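Local atomic coordinates of pterin-4-alpha-carbinolamine dehydratase MoaB2 (Mycobacterium marinum, PDB entry 3RFQ), a protein that probably takes part in molybdenum cofactor biosynthesis, where its MogA/MoaB-type domain is expected to bind molybdopterin. Residues 57-60 with 64-67; 80-85 with 151-156; 109-114 with 142-147. All blocks are in the same frame, centred on the assembly; numbering follows the deposited sequence.

Interactions 1 and 2 set a helix against a strand of one mixed sheet; interaction 3 sets helix 107-114 against the loop that leads into strand 145-148. Interaction 1 is partly buried at an outer strand of the sheet, where methyl packing is joined by a water bridge. Interaction 2 is buried, its closest packing apolar, a helix resting on the central strand 151-156. Interaction 3 is also largely buried, but a salt-bridge network bounds its leucine packing. Interactions 2 and 3 touch each other: strands 145-148 and 151-156 are neighbours, and Val153 N and Gly146 O hydrogen-bond. Interaction 1 stands apart, about 15 Å from interaction 2 and 21 Å from interaction 3, centre to centre.

Interaction 1 of 3, residues 57-60 with 64-67; sequences LLTE and VVDG
Val65 pushes one methyl, CG2, against CB of Leu58 and the hydroxyl of Thr59, two consecutive helix residues. Its side chain crosses each of theirs at about a right angle, and one methyl does the touching. Val65 CG2 lies 3.6 Å from both Leu58 CB and Thr59 OG1. Leu58 CD1 also comes to 4.1 Å from Val65 CG2. With CG1 of Val65 anti to the backbone N (chi1 180°), it is CG2 that stays beside that nitrogen and meets the helix. Helix 51-60 and strand 63-71 form the second half of a beta-alpha-beta crossover: the chain leaves strand 31-38, runs through the helix and returns as the strand parallel to it. Leu58 goes on into the core between helix and sheet, touching Ala33, Val35, Leu92, Val94 and Met167. On the more open flank the link is polar. A water donates to Thr59 OG1 at 3.0 Å and accepts from Val65 N at 2.8 Å. That N-H lies on a strand that is outermost within this chain, between Val64 and Asp66, which pair with strand 31-38 instead. Thr59 OG1 also hydrogen-bonds Thr55 O one turn back, which helps fix the hydroxyl where the water meets it. At the helix end, Glu60 forms salt bridges with Arg160 and Arg164 of a neighbouring subunit.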
# COMPACT_ATOMS: atom_id res chain seq x y z
N LEU C 57 12.58 -13.82 17.46
CA LEU C 57 11.36 -13.17 16.97
C LEU C 57 10.10 -13.99 17.25
O LEU C 57 9.07 -13.44 17.64
CB LEU C 57 11.49 -12.84 15.47
CG LEU C 57 12.68 -11.91 15.14
CD1 LEU C 57 12.88 -11.75 13.61
CD2 LEU C 57 12.54 -10.53 15.77
N LEU C 58 10.17 -15.31 17.06
CA LEU C 58 9.06 -16.18 17.43
C LEU C 58 8.75 -16.09 18.94
O LEU C 58 7.60 -15.94 19.34
CB LEU C 58 9.38 -17.62 17.04
CG LEU C 58 9.22 -17.98 15.55
CD1 LEU C 58 9.72 -19.38 15.31
CD2 LEU C 58 7.76 -17.87 15.12
N THR C 59 9.79 -16.13 19.77
CA THR C 59 9.62 -16.10 21.21
C THR C 59 9.00 -14.78 21.67
O THR C 59 8.19 -14.74 22.60
CB THR C 59 10.96 -16.31 21.88
OG1 THR C 59 11.48 -17.59 21.48
CG2 THR C 59 10.85 -16.23 23.44
N GLU C 60 9.39 -13.69 21.02
CA GLU C 60 8.90 -12.35 21.36
C GLU C 60 7.41 -12.20 20.99
O GLU C 60 6.66 -11.51 21.67
CB GLU C 60 9.78 -11.32 20.66
CG GLU C 60 9.40 -9.86 20.87
CD GLU C 60 10.31 -8.93 20.05
OE1 GLU C 60 11.45 -8.68 20.52
OE2 GLU C 60 9.90 -8.45 18.96
N VAL C 64 6.43 -20.65 21.83
CA VAL C 64 7.47 -21.47 22.44
C VAL C 64 8.17 -22.22 21.30
O VAL C 64 7.51 -22.96 20.56
CB VAL C 64 6.87 -22.48 23.46
CG1 VAL C 64 7.93 -23.46 23.94
CG2 VAL C 64 6.37 -21.74 24.66
N VAL C 65 9.48 -22.03 21.16
CA VAL C 65 10.24 -22.57 20.02
C VAL C 65 10.87 -23.96 20.30
O VAL C 65 11.79 -24.08 21.11
CB VAL C 65 11.31 -21.55 19.55
CG1 VAL C 65 12.12 -22.09 18.36
CG2 VAL C 65 10.65 -20.24 19.18
N ASP C 66 10.37 -25.00 19.63
CA ASP C 66 10.87 -26.37 19.77
C ASP C 66 12.37 -26.42 19.50
O ASP C 66 13.11 -27.12 20.21
CB ASP C 66 10.20 -27.31 18.75
CG ASP C 66 8.82 -27.80 19.18
OD1 ASP C 66 8.31 -27.38 20.23
OD2 ASP C 66 8.25 -28.64 18.45
N GLY C 67 12.80 -25.70 18.47
CA GLY C 67 14.18 -25.72 18.02
C GLY C 67 14.32 -25.25 16.59
O GLY C 67 13.38 -24.71 16.02
O HOH W 1 10.98 -20.23 22.70

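Interaction 2 of 3, residues 80-85 with 151-156; sequences NALNTA and TLVVNL
Leu82 and Val153 make the closest part of this contact, and they do it with one methyl each: CD2 of the leucine and CG1 of the valine, 4.1 Å apart. The leucine extends from the helix towards the strand. On Val153, CG1 stands anti to the backbone N (chi1 178°) and is the branch that meets it. One turn further on, Ala85 faces Thr151 more loosely. Ala85 O is 4.3 Å from Thr151 OG1, too far for a bond, and that hydroxyl instead hydrogen-bonds Val90 O. Val93 of neighbouring strand 92-96 touches Leu82, Ala85 and Thr151. The solvent side of the helix looks quite different: Thr84 OG1 turns back to Asn80 O at 3.0 Å, while Thr84 N reaches that oxygen from the opposite face of the carbonyl plane. Alternate strand residues point the other way, Leu152 and Val154 packing on helices 120-132 and 160-180. Helix 75-87 on one face and these two on the other make the alpha-beta-alpha sandwich of the MogA/MoaB fold.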
# COMPACT_ATOMS: atom_id res chain seq x y z
N ASN C 80 10.58 -33.66 4.15
CA ASN C 80 10.65 -34.49 5.36
C ASN C 80 10.69 -33.67 6.65
O ASN C 80 10.08 -34.07 7.63
CB ASN C 80 11.84 -35.45 5.32
CG ASN C 80 11.61 -36.61 4.36
OD1 ASN C 80 10.62 -36.65 3.62
ND2 ASN C 80 12.54 -37.58 4.36
N ALA C 81 11.43 -32.56 6.66
CA ALA C 81 11.49 -31.73 7.86
C ALA C 81 10.10 -31.15 8.17
O ALA C 81 9.70 -31.07 9.33
CB ALA C 81 12.51 -30.62 7.70
N LEU C 82 9.37 -30.75 7.13
CA LEU C 82 8.05 -30.17 7.32
C LEU C 82 7.03 -31.19 7.79
O LEU C 82 6.22 -30.87 8.66
CB LEU C 82 7.54 -29.47 6.07
CG LEU C 82 8.40 -28.33 5.52
CD1 LEU C 82 7.91 -27.97 4.11
CD2 LEU C 82 8.38 -27.13 6.46
N ASN C 83 7.07 -32.39 7.20
CA ASN C 83 6.13 -33.46 7.55
C ASN C 83 6.29 -33.87 9.02
O ASN C 83 5.30 -34.08 9.74
CB ASN C 83 6.30 -34.68 6.64
CG ASN C 83 5.48 -34.59 5.33
OD1 ASN C 83 4.45 -33.91 5.26
ND2 ASN C 83 5.93 -35.32 4.30
N THR C 84 7.54 -34.00 9.45
CA THR C 84 7.87 -34.33 10.84
C THR C 84 7.26 -33.30 11.79
O THR C 84 6.61 -33.67 12.78
CB THR C 84 9.40 -34.44 11.02
OG1 THR C 84 9.87 -35.52 10.23
CG2 THR C 84 9.78 -34.70 12.47
N ALA C 85 7.43 -32.01 11.48
CA ALA C 85 6.83 -30.95 12.31
C ALA C 85 5.30 -31.04 12.33
O ALA C 85 4.68 -30.94 13.40
CB ALA C 85 7.28 -29.58 11.86
N THR C 151 -1.18 -27.42 11.33
CA THR C 151 0.02 -26.62 11.38
C THR C 151 0.05 -25.54 10.33
O THR C 151 -0.11 -25.82 9.13
CB THR C 151 1.28 -27.51 11.21
OG1 THR C 151 1.31 -28.50 12.26
CG2 THR C 151 2.56 -26.66 11.25
N LEU C 152 0.28 -24.31 10.77
CA LEU C 152 0.54 -23.18 9.85
C LEU C 152 2.02 -23.19 9.43
O LEU C 152 2.90 -23.24 10.28
CB LEU C 152 0.13 -21.84 10.50
CG LEU C 152 0.52 -20.54 9.76
CD1 LEU C 152 -0.15 -20.37 8.36
CD2 LEU C 152 0.27 -19.29 10.64
N VAL C 153 2.29 -23.16 8.12
CA VAL C 153 3.66 -23.17 7.58
C VAL C 153 3.83 -21.93 6.72
O VAL C 153 3.01 -21.67 5.84
CB VAL C 153 3.88 -24.39 6.65
CG1 VAL C 153 5.30 -24.40 6.02
CG2 VAL C 153 3.56 -25.72 7.39
N VAL C 154 4.89 -21.18 6.96
CA VAL C 154 5.18 -19.94 6.22
C VAL C 154 6.62 -20.00 5.72
O VAL C 154 7.51 -20.28 6.50
CB VAL C 154 4.94 -18.70 7.14
CG1 VAL C 154 5.28 -17.38 6.39
CG2 VAL C 154 3.46 -18.69 7.63
N ASN C 155 6.84 -19.80 4.42
CA ASN C 155 8.20 -19.78 3.88
C ASN C 155 8.65 -18.34 3.80
O ASN C 155 7.99 -17.52 3.14
CB ASN C 155 8.29 -20.33 2.44
CG ASN C 155 7.68 -21.73 2.24
OD1 ASN C 155 7.05 -21.94 1.21
ND2 ASN C 155 7.92 -22.69 3.15
N LEU C 156 9.76 -18.01 4.43
CA LEU C 156 10.38 -16.68 4.21
C LEU C 156 11.67 -16.75 3.37
O LEU C 156 12.38 -17.77 3.40
CB LEU C 156 10.69 -16.02 5.56
CG LEU C 156 9.56 -15.87 6.58
CD1 LEU C 156 10.11 -15.22 7.87
CD2 LEU C 156 8.42 -15.05 5.99

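Interaction 3 of 3, residues 109-114 with 142-147; sequences ESTREI and RGLAGV
The carboxylate of Glu109 sits at the edge of the Arg142 guanidinium, with the two planes only 21° apart. The arginine grips it end-on: Arg142 NH1 bonds Glu109 OE2 at 2.9 Å and Arg142 NH2 bonds Glu109 OE1 at 3.0 Å, both nearly straight at 169°. Each oxygen is met on its syn side and lies almost in the guanidinium plane. Glu109 leaves the helix pointing away from residues 142-147, and the bend at chi2 (53°) brings its carboxylate back. Arg112 joins from one turn on, its NH1 making a weak bond of 3.4 Å to Glu109 OE2, so that two arginines gather round one acid. Arg142 NE is held in turn by Gly100 O. Gly100 closes a Gly-Gly-Thr-Gly sequence that in MogA/MoaB relatives probably borders the pterin pocket, so the network ties helix 107-114 and the segment leading into strand 145-148 to that loop. Alongside the charges, Leu144 packs against the helix. Leu144 CD1 lies 3.6 Å from Arg112 N and 3.8 Å from Arg112 CB, approaching the guanidinium obliquely. The side chains of Thr111 and Leu144 run past each other in opposite directions, Thr111 CG2 4.2 Å from Leu144 CB. The threonine hydroxyl, OG1, hydrogen-bonds Thr107 O and also Asn155 ND2, while the OD1 of the same asparagine takes Leu144 N.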
# COMPACT_ATOMS: atom_id res chain seq x y z
N GLU C 109 8.19 -25.53 -3.87
CA GLU C 109 7.79 -26.81 -4.46
C GLU C 109 7.66 -27.89 -3.38
O GLU C 109 6.71 -28.68 -3.40
CB GLU C 109 8.76 -27.28 -5.58
CG GLU C 109 8.71 -26.48 -6.88
CD GLU C 109 8.89 -24.99 -6.65
OE1 GLU C 109 9.95 -24.58 -6.11
OE2 GLU C 109 7.94 -24.23 -6.94
N SER C 110 8.63 -27.94 -2.47
CA SER C 110 8.57 -28.86 -1.31
C SER C 110 7.36 -28.56 -0.43
O SER C 110 6.67 -29.48 0.04
CB SER C 110 9.83 -28.76 -0.44
OG SER C 110 11.01 -29.03 -1.18
N THR C 111 7.11 -27.27 -0.19
CA THR C 111 6.02 -26.85 0.69
C THR C 111 4.64 -27.15 0.08
O THR C 111 3.75 -27.67 0.75
CB THR C 111 6.18 -25.38 1.07
OG1 THR C 111 7.45 -25.24 1.73
CG2 THR C 111 5.05 -24.91 2.00
N ARG C 112 4.47 -26.86 -1.20
CA ARG C 112 3.17 -27.04 -1.86
C ARG C 112 2.60 -28.44 -1.67
O ARG C 112 1.40 -28.61 -1.49
CB ARG C 112 3.28 -26.75 -3.37
CG ARG C 112 1.93 -26.55 -4.08
CD ARG C 112 2.15 -26.05 -5.52
NE ARG C 112 2.74 -24.70 -5.59
CZ ARG C 112 3.94 -24.41 -6.12
NH1 ARG C 112 4.72 -25.35 -6.63
NH2 ARG C 112 4.35 -23.15 -6.13
N GLU C 113 3.48 -29.44 -1.72
CA GLU C 113 3.11 -30.85 -1.63
C GLU C 113 2.47 -31.23 -0.31
O GLU C 113 1.57 -32.07 -0.27
CB GLU C 113 4.33 -31.73 -1.85
CG GLU C 113 4.61 -32.00 -3.29
CD GLU C 113 3.39 -32.57 -4.01
OE1 GLU C 113 3.01 -33.73 -3.68
OE2 GLU C 113 2.83 -31.84 -4.87
N ILE C 114 2.94 -30.62 0.77
CA ILE C 114 2.42 -30.94 2.08
C ILE C 114 1.28 -30.03 2.54
O ILE C 114 0.64 -30.36 3.53
CB ILE C 114 3.54 -31.06 3.13
CG1 ILE C 114 4.30 -29.74 3.30
CG2 ILE C 114 4.51 -32.12 2.71
CD1 ILE C 114 3.80 -28.88 4.39
N ARG C 142 8.98 -16.44 -3.77
CA ARG C 142 7.95 -17.41 -4.18
C ARG C 142 7.49 -18.27 -2.99
O ARG C 142 6.78 -19.29 -3.15
CB ARG C 142 8.48 -18.32 -5.30
CG ARG C 142 9.13 -17.65 -6.53
CD ARG C 142 9.33 -18.67 -7.66
NE ARG C 142 10.26 -19.69 -7.23
CZ ARG C 142 9.96 -20.98 -7.01
NH1 ARG C 142 8.75 -21.46 -7.22
NH2 ARG C 142 10.92 -21.80 -6.59
N GLY C 143 7.90 -17.90 -1.78
CA GLY C 143 7.50 -18.66 -0.59
C GLY C 143 5.99 -18.73 -0.45
O GLY C 143 5.28 -17.77 -0.75
N LEU C 144 5.52 -19.88 -0.01
CA LEU C 144 4.11 -20.12 0.27
C LEU C 144 3.74 -19.95 1.74
O LEU C 144 4.60 -19.94 2.64
CB LEU C 144 3.78 -21.55 -0.10
CG LEU C 144 4.14 -21.93 -1.54
CD1 LEU C 144 3.73 -23.37 -1.77
CD2 LEU C 144 3.53 -20.95 -2.60
N ALA C 145 2.44 -19.89 1.99
CA ALA C 145 1.94 -19.92 3.36
C ALA C 145 0.64 -20.71 3.31
O ALA C 145 -0.15 -20.56 2.38
CB ALA C 145 1.67 -18.53 3.86
N GLY C 146 0.41 -21.53 4.31
CA GLY C 146 -0.81 -22.32 4.36
C GLY C 146 -0.88 -23.30 5.51
O GLY C 146 -0.02 -23.34 6.40
N VAL C 147 -1.93 -24.13 5.48
CA VAL C 147 -2.19 -25.07 6.54
C VAL C 147 -1.98 -26.50 6.07
O VAL C 147 -2.44 -26.89 4.98
CB VAL C 147 -3.60 -24.87 7.14
CG1 VAL C 147 -3.85 -25.88 8.23
CG2 VAL C 147 -3.71 -23.47 7.75